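ParM protein (Staphylococcus aureus, PDB 3JS6) probably assembles, as an actin-like ATPase of the ParM family, into filaments that segregate plasmid DNA at cell division. Local coordinates at residues D50-I55 against E144-A149; M120-I125 against A161-T166; T196-Y201 against E210-N215. All blocks are in the same frame, centred on the assembly; numbering follows the deposited sequence.

Contact 1: residues D50-I55 against E144-A149; sequences DVSEFI and EIDGIA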
# COMPACT_ATOMS: atom_id res chain seq x y z
N ASP A 50 7.89 11.13 15.69
CA ASP A 50 7.68 9.82 15.07
C ASP A 50 8.52 9.74 13.81
O ASP A 50 8.01 9.85 12.68
CB ASP A 50 6.20 9.62 14.75
CG ASP A 50 5.90 8.21 14.27
OD1 ASP A 50 6.80 7.35 14.40
OD2 ASP A 50 4.77 7.95 13.79
N VAL A 51 9.83 9.62 14.01
CA VAL A 51 10.77 9.53 12.90
C VAL A 51 12.02 8.82 13.43
O VAL A 51 12.38 8.99 14.59
CB VAL A 51 11.13 10.96 12.35
CG1 VAL A 51 11.82 11.78 13.43
CG2 VAL A 51 12.02 10.84 11.11
N SER A 52 12.66 8.02 12.59
CA SER A 52 13.85 7.29 13.00
C SER A 52 15.07 7.54 12.11
O SER A 52 14.95 8.06 11.00
CB SER A 52 13.56 5.78 13.02
OG SER A 52 12.59 5.47 13.99
N GLU A 53 16.23 7.18 12.63
CA GLU A 53 17.49 7.34 11.91
C GLU A 53 17.95 5.97 11.48
O GLU A 53 17.92 5.03 12.28
CB GLU A 53 18.55 7.97 12.80
CG GLU A 53 18.16 9.33 13.34
CD GLU A 53 19.27 9.96 14.17
OE1 GLU A 53 20.08 9.21 14.76
OE2 GLU A 53 19.32 11.21 14.23
N PHE A 54 18.37 5.87 10.22
CA PHE A 54 18.83 4.60 9.66
C PHE A 54 20.24 4.66 9.08
O PHE A 54 20.54 5.54 8.25
CB PHE A 54 17.88 4.14 8.54
CG PHE A 54 16.46 3.97 8.97
CD1 PHE A 54 15.63 5.08 9.18
CD2 PHE A 54 15.95 2.70 9.21
CE1 PHE A 54 14.32 4.90 9.63
CE2 PHE A 54 14.64 2.53 9.66
CZ PHE A 54 13.83 3.63 9.86
N ILE A 55 21.10 3.74 9.53
CA ILE A 55 22.46 3.63 8.99
C ILE A 55 22.52 2.25 8.37
O ILE A 55 22.31 1.23 9.06
CB ILE A 55 23.53 3.78 10.08
CG1 ILE A 55 23.52 5.21 10.60
CG2 ILE A 55 24.90 3.45 9.51
CD1 ILE A 55 24.48 5.42 11.77
N GLU A 144 20.98 -0.19 11.24
CA GLU A 144 20.99 0.33 12.59
C GLU A 144 19.83 1.33 12.63
O GLU A 144 19.84 2.32 11.89
CB GLU A 144 22.32 1.05 12.84
CG GLU A 144 22.65 1.29 14.29
CD GLU A 144 23.75 2.31 14.47
OE1 GLU A 144 23.44 3.52 14.61
OE2 GLU A 144 24.92 1.91 14.44
N ILE A 145 18.84 1.06 13.48
CA ILE A 145 17.67 1.93 13.60
C ILE A 145 17.78 2.63 14.94
O ILE A 145 17.83 1.96 15.99
CB ILE A 145 16.33 1.15 13.55
CG1 ILE A 145 16.27 0.29 12.29
CG2 ILE A 145 15.15 2.14 13.52
CD1 ILE A 145 16.81 -1.13 12.45
N ASP A 146 17.86 3.95 14.92
CA ASP A 146 18.01 4.73 16.14
C ASP A 146 19.10 4.12 17.04
O ASP A 146 18.90 3.91 18.24
CB ASP A 146 16.65 4.78 16.87
CG ASP A 146 15.62 5.57 16.09
OD1 ASP A 146 14.41 5.26 16.20
OD2 ASP A 146 16.01 6.52 15.37
N GLY A 147 20.24 3.81 16.42
CA GLY A 147 21.37 3.24 17.14
C GLY A 147 21.34 1.74 17.44
O GLY A 147 22.32 1.20 17.93
N ILE A 148 20.25 1.05 17.15
CA ILE A 148 20.16 -0.38 17.43
C ILE A 148 20.43 -1.23 16.18
O ILE A 148 19.67 -1.19 15.22
CB ILE A 148 18.75 -0.75 17.98
CG1 ILE A 148 18.42 0.09 19.21
CG2 ILE A 148 18.69 -2.23 18.30
CD1 ILE A 148 19.36 -0.13 20.40
N ALA A 149 21.52 -2.00 16.20
CA ALA A 149 21.91 -2.83 15.06
C ALA A 149 21.07 -4.10 14.90
O ALA A 149 20.89 -4.86 15.84
CB ALA A 149 23.40 -3.23 15.19

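Contact 2: residues M120-I125 against A161-T166; sequences MPSNEI and AQPMGT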
# COMPACT_ATOMS: atom_id res chain seq x y z
N MSE A 120 3.38 -5.41 -6.64
CA MSE A 120 3.80 -4.40 -7.60
C MSE A 120 2.69 -4.23 -8.62
O MSE A 120 1.78 -5.08 -8.70
CB MSE A 120 5.14 -4.79 -8.27
CG MSE A 120 5.24 -6.19 -8.81
SE MSE A 120 7.00 -6.54 -9.63
CE MSE A 120 8.03 -7.14 -8.14
N PRO A 121 2.71 -3.12 -9.40
CA PRO A 121 1.68 -2.88 -10.41
C PRO A 121 1.48 -4.11 -11.28
O PRO A 121 2.45 -4.77 -11.66
CB PRO A 121 2.24 -1.70 -11.20
CG PRO A 121 2.98 -0.93 -10.14
CD PRO A 121 3.71 -2.03 -9.39
N SER A 122 0.23 -4.42 -11.60
CA SER A 122 -0.08 -5.59 -12.41
C SER A 122 0.67 -5.58 -13.73
O SER A 122 1.09 -6.62 -14.22
CB SER A 122 -1.59 -5.67 -12.68
OG SER A 122 -2.33 -5.70 -11.47
N ASN A 123 0.86 -4.40 -14.31
CA ASN A 123 1.54 -4.31 -15.59
C ASN A 123 3.04 -4.57 -15.59
O ASN A 123 3.64 -4.69 -16.64
CB ASN A 123 1.24 -2.96 -16.26
CG ASN A 123 1.85 -1.78 -15.52
OD1 ASN A 123 1.69 -0.64 -15.94
ND2 ASN A 123 2.55 -2.06 -14.44
N GLU A 124 3.67 -4.66 -14.42
CA GLU A 124 5.11 -4.93 -14.40
C GLU A 124 5.42 -6.30 -13.80
O GLU A 124 6.56 -6.76 -13.83
CB GLU A 124 5.87 -3.84 -13.63
CG GLU A 124 5.00 -2.92 -12.81
CD GLU A 124 5.80 -1.80 -12.15
OE1 GLU A 124 6.71 -2.11 -11.35
OE2 GLU A 124 5.52 -0.62 -12.43
N ILE A 125 4.37 -6.94 -13.31
CA ILE A 125 4.44 -8.24 -12.65
C ILE A 125 4.81 -9.44 -13.53
O ILE A 125 4.04 -10.38 -13.67
CB ILE A 125 3.09 -8.53 -11.93
CG1 ILE A 125 3.25 -9.71 -10.96
CG2 ILE A 125 2.00 -8.82 -12.95
CD1 ILE A 125 4.17 -9.42 -9.82
N ALA A 161 0.68 -9.31 -7.95
CA ALA A 161 0.08 -8.07 -8.47
C ALA A 161 -0.65 -7.41 -7.30
O ALA A 161 -1.31 -8.09 -6.51
CB ALA A 161 -0.92 -8.40 -9.60
N GLN A 162 -0.56 -6.09 -7.18
CA GLN A 162 -1.17 -5.40 -6.04
C GLN A 162 -2.62 -5.70 -5.70
O GLN A 162 -2.96 -5.89 -4.53
CB GLN A 162 -0.99 -3.89 -6.18
CG GLN A 162 0.37 -3.52 -6.68
CD GLN A 162 0.67 -2.06 -6.46
OE1 GLN A 162 -0.17 -1.18 -6.73
NE2 GLN A 162 1.88 -1.78 -5.98
N PRO A 163 -3.51 -5.72 -6.72
CA PRO A 163 -4.92 -6.01 -6.43
C PRO A 163 -5.09 -7.38 -5.79
O PRO A 163 -6.09 -7.62 -5.13
CB PRO A 163 -5.60 -5.93 -7.80
CG PRO A 163 -4.71 -5.00 -8.58
CD PRO A 163 -3.31 -5.44 -8.15
N MSE A 164 -4.12 -8.27 -6.00
CA MSE A 164 -4.22 -9.63 -5.43
C MSE A 164 -4.12 -9.62 -3.91
O MSE A 164 -4.71 -10.47 -3.24
CB MSE A 164 -3.13 -10.54 -5.99
CG MSE A 164 -3.65 -11.77 -6.73
SE MSE A 164 -5.07 -12.79 -5.83
CE MSE A 164 -5.40 -14.06 -7.28
N GLY A 165 -3.35 -8.68 -3.36
CA GLY A 165 -3.21 -8.61 -1.93
C GLY A 165 -4.57 -8.32 -1.33
O GLY A 165 -4.97 -8.91 -0.34
N THR A 166 -5.28 -7.40 -1.96
CA THR A 166 -6.60 -7.01 -1.52
C THR A 166 -7.57 -8.19 -1.60
O THR A 166 -8.27 -8.49 -0.65
CB THR A 166 -7.10 -5.82 -2.38
OG1 THR A 166 -6.24 -4.69 -2.15
CG2 THR A 166 -8.52 -5.43 -2.03

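Contact 3: residues T196-Y201 against E210-N215; sequences TIIDTY and ESFVIN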
# COMPACT_ATOMS: atom_id res chain seq x y z
N THR A 196 -9.44 5.93 -10.31
CA THR A 196 -10.34 4.91 -9.77
C THR A 196 -10.05 3.68 -10.62
O THR A 196 -10.33 3.66 -11.82
CB THR A 196 -11.81 5.32 -9.90
OG1 THR A 196 -12.03 6.50 -9.13
CG2 THR A 196 -12.73 4.21 -9.41
N ILE A 197 -9.47 2.67 -10.00
CA ILE A 197 -9.05 1.46 -10.70
C ILE A 197 -9.93 0.23 -10.50
O ILE A 197 -10.28 -0.11 -9.38
CB ILE A 197 -7.62 1.07 -10.24
CG1 ILE A 197 -6.74 2.31 -10.09
CG2 ILE A 197 -7.01 0.07 -11.20
CD1 ILE A 197 -6.53 3.05 -11.36
N ILE A 198 -10.26 -0.45 -11.60
CA ILE A 198 -11.04 -1.68 -11.51
C ILE A 198 -10.19 -2.80 -12.09
O ILE A 198 -9.70 -2.70 -13.22
CB ILE A 198 -12.35 -1.61 -12.30
CG1 ILE A 198 -13.36 -0.68 -11.60
CG2 ILE A 198 -12.96 -3.02 -12.41
CD1 ILE A 198 -12.93 0.78 -11.49
N ASP A 199 -9.99 -3.86 -11.30
CA ASP A 199 -9.23 -5.03 -11.70
C ASP A 199 -10.14 -6.21 -11.51
O ASP A 199 -10.64 -6.46 -10.41
CB ASP A 199 -7.97 -5.19 -10.84
CG ASP A 199 -6.86 -4.25 -11.26
OD1 ASP A 199 -6.26 -4.48 -12.32
OD2 ASP A 199 -6.61 -3.27 -10.54
N THR A 200 -10.35 -6.95 -12.59
CA THR A 200 -11.25 -8.10 -12.56
C THR A 200 -10.50 -9.43 -12.64
O THR A 200 -9.55 -9.58 -13.40
CB THR A 200 -12.27 -7.96 -13.69
OG1 THR A 200 -13.11 -6.83 -13.40
CG2 THR A 200 -13.13 -9.20 -13.82
N TYR A 201 -10.94 -10.37 -11.82
CA TYR A 201 -10.34 -11.68 -11.73
C TYR A 201 -11.37 -12.76 -11.98
O TYR A 201 -12.50 -12.67 -11.51
CB TYR A 201 -9.72 -11.87 -10.33
CG TYR A 201 -8.42 -11.14 -10.12
CD1 TYR A 201 -8.36 -9.75 -10.03
CD2 TYR A 201 -7.22 -11.85 -10.07
CE1 TYR A 201 -7.13 -9.08 -9.90
CE2 TYR A 201 -6.00 -11.21 -9.95
CZ TYR A 201 -5.95 -9.83 -9.86
OH TYR A 201 -4.72 -9.21 -9.78
N GLU A 210 -11.38 -7.03 -18.91
CA GLU A 210 -12.46 -6.53 -18.05
C GLU A 210 -11.96 -5.66 -16.91
O GLU A 210 -12.63 -5.50 -15.90
CB GLU A 210 -13.26 -7.70 -17.49
CG GLU A 210 -13.81 -8.65 -18.56
CD GLU A 210 -14.59 -9.82 -17.96
OE1 GLU A 210 -14.07 -10.46 -17.02
OE2 GLU A 210 -15.70 -10.09 -18.43
N SER A 211 -10.77 -5.09 -17.08
CA SER A 211 -10.18 -4.21 -16.08
C SER A 211 -10.04 -2.84 -16.74
O SER A 211 -9.90 -2.76 -17.96
CB SER A 211 -8.81 -4.75 -15.67
OG SER A 211 -8.96 -6.08 -15.20
N PHE A 212 -10.10 -1.78 -15.95
CA PHE A 212 -9.96 -0.45 -16.52
C PHE A 212 -9.63 0.59 -15.47
O PHE A 212 -9.65 0.31 -14.27
CB PHE A 212 -11.24 -0.03 -17.28
CG PHE A 212 -12.48 -0.04 -16.44
CD1 PHE A 212 -13.16 -1.24 -16.19
CD2 PHE A 212 -12.98 1.14 -15.89
CE1 PHE A 212 -14.32 -1.26 -15.41
CE2 PHE A 212 -14.14 1.13 -15.11
CZ PHE A 212 -14.82 -0.08 -14.87
N VAL A 213 -9.34 1.80 -15.94
CA VAL A 213 -9.02 2.91 -15.06
C VAL A 213 -9.78 4.18 -15.45
O VAL A 213 -9.87 4.51 -16.62
CB VAL A 213 -7.53 3.23 -15.08
CG1 VAL A 213 -7.23 4.38 -14.12
CG2 VAL A 213 -6.72 1.99 -14.70
N ILE A 214 -10.32 4.88 -14.46
CA ILE A 214 -11.03 6.13 -14.66
C ILE A 214 -10.02 7.15 -14.15
O ILE A 214 -9.49 6.99 -13.04
CB ILE A 214 -12.33 6.20 -13.82
CG1 ILE A 214 -13.25 5.04 -14.17
CG2 ILE A 214 -13.05 7.53 -14.06
CD1 ILE A 214 -13.46 4.84 -15.65
N ASN A 215 -9.72 8.17 -14.94
CA ASN A 215 -8.72 9.16 -14.53
C ASN A 215 -9.29 10.27 -13.67
O ASN A 215 -9.03 11.45 -13.90
CB ASN A 215 -8.03 9.75 -15.76
CG ASN A 215 -6.71 10.41 -15.41
OD1 ASN A 215 -5.91 9.87 -14.65
ND2 ASN A 215 -6.47 11.59 -15.99

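Contact 1: residues D50-I55 against E144-A149
Ile55 and Glu144 form an antiparallel hydrogen-bonded pair, each N-H given to the other's carbonyl, and Phe54 and Ile145 follow as a non-hydrogen-bonded pair. In that second pair Phe54 CA and Ile145 CA each turn a C-H to a carbonyl oxygen of the facing segment, Glu144 O and Glu53 O. Beyond Ile145 the strand gives way to a type I' turn, Ile145 to Ile148, yet the pairing goes on: Asp146 N reaches Glu53 O at 2.9 Å, and the side chain of Asp146 takes over what a strand carbonyl would do. With CG beside its own backbone N (chi1 -67°), the Asp146 carboxylate lies alongside Ser52 and Glu53. Asp146 OD2 accepts from Glu53 N at 2.8 Å, the donor above the carboxylate plane, while Asp146 OD1 accepts from Ser52 OG at 2.9 Å on its syn side, 30° out of that plane. Strand 52-56 is in this way joined to the tip of the hairpin 141-145/148-161, in the large mixed sheet of the actin-like N-terminal domain. Arg105 binds both Asp146 OD1 and Ser52 OG, which probably offsets the negative charge there; Glu53, whose OE2 is salt-bridged to Lys34, keeps its OE1 4.9 Å from Asp146 OD2, close without touching. Phe54 CE2 lies 3.8 Å from Ile145 CG1, the two side chains meeting obliquely, and Ser52 CB meets Ile145 CG2 at 4.0 Å. Helix 90-104 covers Phe54 through Cys98 and Leu102. On the opposite face of the sheet, Ile55 CD1 ends 3.6 Å from Glu144 OE1.

Contact 2: residues M120-I125 against A161-T166
Gln162 closes over the peptide that joins Met120 to Pro121, and its side chain can be traced along that peptide atom by atom. Gln162 CB stands 3.9 Å from Met120 O. Gln162 CG, beside the backbone N and anti to the carbonyl carbon (chi1 -41°), presses against the same carbonyl, only 2.9 Å from Met120 O, a tight approach for a carbon. Gln162 CD then lies 3.7 Å from Pro121 N, and at the tip Gln162 NE2 is 3.9 Å from Pro121 CD, also packing against the CA of Met120. The backbone of Gln162 uses this carbonyl as well: Gln162 N bonds to Met120 O at 3.0 Å, the donor standing above the carbonyl plane, and Ala161 CA adds a C-H contact to that oxygen. Met120 and Ala161 are bridged as a last parallel pair where strands 111-120 and 148-161 end, one running into a loop and the other directly into helix 162-169. Next to this pair Ser122 OG lies against two apolar groups, 3.6 Å from Ala161 CB and 3.5 Å from Pro163 CD. Ile125 touches Ala161 loosely, with CD1 near its backbone N. The selenomethionine side chain of Met120 packs on Gln130 and Phe133 of helix 128-137, whereas Pro163 and Ala161 meet Tyr201 of strand 196-202. One carbonyl oxygen therefore receives a conventional bond and the close approach of two carbons, Gln162 CG and Ala161 CA; the remainder is van der Waals contact, the Gln162 amide and the Ser122 hydroxyl included, so the strand end and helix start are tied by shape more than by polar bonds.

Contact 3: residues T196-Y201 against E210-N215
The ring of Phe212 lies with one face over the side chain of Ile198, whose CB is 3.9 Å from the ring centroid and 19° off its normal, a CH-pi contact. Around that CB, Ile198 CG1 approaches Phe212 CZ at 3.6 Å and Ile198 CG2 meets Phe212 CE1, so the isoleucine branches spread under the rim. At the ring's edge, in its plane, sits Ile214 CD1. With CG in the crowded position between backbone N and carbonyl carbon (chi1 58°), Phe212 runs alongside Ile198, pointing the same way. Helix 263-284 covers the face of the sheet that carries Ile198 and Phe212, through Phe281 and Asn280.

The axes of strands 196-201 and 212-214 run antiparallel, 167° apart. Thr196 and Ile214 exchange two hydrogen bonds, as do Ile198 and Phe212, Ile198 N reaching Phe212 O at 2.8 Å nearly along the carbonyl axis. Past Phe212 the pattern shifts to side chains: Thr200 N donates to Ser211 OG at 3.1 Å in a nearly straight bond, and Thr200 OG1 donates to Glu210 O at 2.9 Å. Both hydroxyls have second partners, Ser187 OG for Thr200 and Val207 O for Ser211, while Glu210 itself is salt-bridged to Lys185. Two adjacent antiparallel strands, joined by a short turn, make this a beta hairpin, and strand 205-214 forms an edge, within this chain, of the five-stranded sheet in the second actin-like domain.

In the fold
Contact 1 and contact 2 both belong to the N-terminal actin-like half and share strand 148-161, its start near contact 1 and its end running into the helix of contact 2, yet their centres lie about 30 Å apart. Contact 3 belongs to the other half. Contacts 1 and 3 are partly buried strand pairings, each extended by side-chain bonds to the backbone: a carboxylate in the first, hydroxyls in the second. Contact 2 is a surface junction resting on one backbone bond and close packing. It also touches contact 3, Pro163 CG lying 3.2 Å from Asp199 OD2, so the two halves meet there.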